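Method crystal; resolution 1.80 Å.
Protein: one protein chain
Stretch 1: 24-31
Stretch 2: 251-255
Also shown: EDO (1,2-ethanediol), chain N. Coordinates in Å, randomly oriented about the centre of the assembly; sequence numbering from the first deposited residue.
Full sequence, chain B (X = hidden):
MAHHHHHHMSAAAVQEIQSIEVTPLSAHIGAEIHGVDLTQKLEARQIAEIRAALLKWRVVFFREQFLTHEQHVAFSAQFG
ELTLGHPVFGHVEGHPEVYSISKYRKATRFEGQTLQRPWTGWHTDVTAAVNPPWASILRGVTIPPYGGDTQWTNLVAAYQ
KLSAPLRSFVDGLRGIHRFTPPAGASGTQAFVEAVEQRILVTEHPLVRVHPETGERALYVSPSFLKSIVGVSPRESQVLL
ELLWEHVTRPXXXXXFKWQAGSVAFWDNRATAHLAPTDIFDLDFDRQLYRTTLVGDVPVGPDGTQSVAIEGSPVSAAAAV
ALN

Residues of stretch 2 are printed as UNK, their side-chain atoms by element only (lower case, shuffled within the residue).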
# COMPACT_ATOMS: atom_id res chain seq x y z
N PRO B 24 -7.17 15.02 -5.58
CA PRO B 24 -6.81 13.63 -5.85
C PRO B 24 -5.61 13.19 -5.02
O PRO B 24 -4.75 13.99 -4.63
CB PRO B 24 -6.47 13.63 -7.35
CG PRO B 24 -7.13 14.88 -7.89
CD PRO B 24 -7.05 15.87 -6.78
N LEU B 25 -5.55 11.88 -4.78
CA LEU B 25 -4.56 11.31 -3.89
C LEU B 25 -3.57 10.37 -4.56
O LEU B 25 -2.57 10.00 -3.94
CB LEU B 25 -5.26 10.57 -2.73
CG LEU B 25 -6.02 11.52 -1.81
CD1 LEU B 25 -6.96 10.77 -0.86
CD2 LEU B 25 -5.04 12.39 -1.02
N SER B 26 -3.81 9.98 -5.81
CA SER B 26 -2.86 9.18 -6.58
C SER B 26 -3.19 9.39 -8.05
O SER B 26 -4.13 10.11 -8.38
CB SER B 26 -2.91 7.70 -6.19
OG SER B 26 -4.07 7.07 -6.73
N ALA B 27 -2.42 8.75 -8.93
CA ALA B 27 -2.60 8.99 -10.36
C ALA B 27 -4.02 8.66 -10.80
O ALA B 27 -4.61 9.39 -11.61
CB ALA B 27 -1.59 8.17 -11.17
N HIS B 28 -4.60 7.58 -10.28
CA HIS B 28 -5.92 7.22 -10.80
C HIS B 28 -6.93 6.72 -9.77
O HIS B 28 -7.99 6.24 -10.18
CB HIS B 28 -5.79 6.16 -11.91
CG HIS B 28 -5.07 6.65 -13.13
ND1 HIS B 28 -5.62 7.56 -14.01
CD2 HIS B 28 -3.84 6.36 -13.62
CE1 HIS B 28 -4.76 7.81 -14.98
NE2 HIS B 28 -3.67 7.10 -14.77
N ILE B 29 -6.67 6.83 -8.47
CA ILE B 29 -7.70 6.46 -7.51
C ILE B 29 -7.57 7.27 -6.23
O ILE B 29 -6.48 7.47 -5.69
CB ILE B 29 -7.68 4.94 -7.21
CG1 ILE B 29 -8.82 4.57 -6.26
CG2 ILE B 29 -6.31 4.48 -6.66
CD1 ILE B 29 -9.07 3.08 -6.16
N GLY B 30 -8.72 7.74 -5.74
CA GLY B 30 -8.81 8.37 -4.44
C GLY B 30 -8.77 9.88 -4.53
O GLY B 30 -7.92 10.43 -5.23
N ALA B 31 -9.68 10.55 -3.83
CA ALA B 31 -9.67 12.01 -3.78
C ALA B 31 -10.33 12.47 -2.49
O ALA B 31 -11.31 11.87 -2.03
CB ALA B 31 -10.40 12.62 -4.99
N UNK B 251 0.52 0.58 -8.35
CA UNK B 251 0.07 1.65 -9.24
C UNK B 251 -1.45 1.77 -9.29
O UNK B 251 -1.95 2.82 -9.71
c UNK B 251 0.61 1.42 -10.64
o UNK B 251 0.55 0.08 -13.67
c UNK B 251 -0.09 0.29 -11.37
c UNK B 251 0.75 -0.31 -12.49
o UNK B 251 1.61 -1.17 -12.19
N UNK B 252 -2.19 0.73 -8.90
CA UNK B 252 -3.65 0.78 -8.93
C UNK B 252 -4.26 1.17 -7.58
O UNK B 252 -5.48 1.25 -7.49
c UNK B 252 -2.73 -2.01 -13.13
c UNK B 252 -2.74 -2.85 -12.01
c UNK B 252 -3.23 -2.38 -10.80
c UNK B 252 -3.72 -1.08 -10.69
c UNK B 252 -4.24 -0.58 -9.37
c UNK B 252 -3.71 -0.25 -11.81
c UNK B 252 -3.22 -0.71 -13.02
N UNK B 253 -3.45 1.42 -6.55
CA UNK B 253 -3.97 1.49 -5.19
C UNK B 253 -3.85 2.88 -4.57
O UNK B 253 -3.06 3.72 -4.99
c UNK B 253 -3.26 -0.90 -4.85
c UNK B 253 -3.25 0.49 -4.25
o UNK B 253 -1.90 0.93 -4.01
N UNK B 254 -4.66 3.09 -3.53
CA UNK B 254 -4.52 4.24 -2.64
C UNK B 254 -4.69 3.75 -1.20
O UNK B 254 -5.47 2.84 -0.94
c UNK B 254 -5.21 6.64 -2.21
c UNK B 254 -5.54 5.36 -2.99
c UNK B 254 -6.99 4.90 -2.72
N UNK B 255 -3.94 4.36 -0.28
CA UNK B 255 -3.99 4.05 1.14
C UNK B 255 -4.52 5.25 1.90
O UNK B 255 -4.18 6.40 1.58
c UNK B 255 -2.50 3.26 3.11
c UNK B 255 -1.14 2.63 3.37
c UNK B 255 0.03 1.57 5.25
n UNK B 255 0.16 1.37 6.57
c UNK B 255 -2.59 3.65 1.64
n UNK B 255 0.86 0.97 4.41
n UNK B 255 -0.94 2.35 4.79
C1 EDO N . -9.25 10.61 -13.56
O1 EDO N . -8.44 11.23 -14.56
C2 EDO N . -8.43 9.56 -12.83
O2 EDO N . -7.90 8.64 -13.78
O HOH W 1 -3.41 5.33 -8.97

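Position 251 carries five side-chain atoms: three carbons in an unbranched chain, the third bearing two oxygens. A carboxylate after two methylenes is glutamate, so this is Glu251. Its nearest approach to stretch 1 is 7.1 Å, from Glu251 CB to Ala27 CB. The site is partly exposed, so a charge is tolerated, and OE1 is hydrogen-bonded to a residue next to the stretch. What reaches across is the backbone: a water lies 3.0 Å from Glu251 O and donates a hydrogen bond to it.

Position 252 has seven side-chain carbons, one leading into a six-membered ring with no heteroatom; this is Phe252. The CA-to-CB bond points away from stretch 1; Phe252 CB, its nearest side-chain atom, is 6.1 Å from Ile29 CG2, and the ring lies farther off. An apolar ring suits this buried site, while the main chain supplies the contact: Ile29 CG2 packs 3.4 Å from Phe252 O.

At position 253 the first side-chain carbon bears one oxygen and one carbon, the pattern of threonine. Thr253 begins the strand, where a beta-branched residue is at home. Its CB points away from stretch 1, and its hydroxyl is satisfied by a residue next to the stretch, which makes it acceptable in a buried place. Toward stretch 1 it offers backbone, with Ile29 CG2 3.6 Å from Thr253 C.

Position 254 shows three carbons, the first carrying the other two: Val254. Its CB points toward stretch 1, and it has the largest covered area in the contact. Ile29 O lies 3.6 Å from Val254 CB, Ile29 CG2 lies 3.9 Å from that same CB, and Leu25 CB lies 4.0 Å from Val254 CG2. A CB on Gly30 would come within 3.1 Å of Val254 CG2; at Gly30's backbone angles (97/133) it would also jam against Ile29 O, which by itself calls for glycine.

Position 255 has three carbons, a nitrogen, then a carbon with two more nitrogens, a guanidinium; this is Arg255. The extended side chain is out of reach of stretch 1. The partly exposed site tolerates its charge, and all three nitrogens are hydrogen-bonded elsewhere in the structure.

The contact works by packing, with no direct hydrogen bond between the stretches. Leu25 N bonds to Gly30 O at 2.8 Å, and Ser26 OG donates to Ile29 O at 2.7 Å, bracing stretch 1 against Val254. The water completes the join, accepting from His28 N (2.9 Å to its oxygen) and donating to Ser26 OG (2.9 Å) as well as to Glu251 O.

Stretch 2, residues 251-255: EFTVR
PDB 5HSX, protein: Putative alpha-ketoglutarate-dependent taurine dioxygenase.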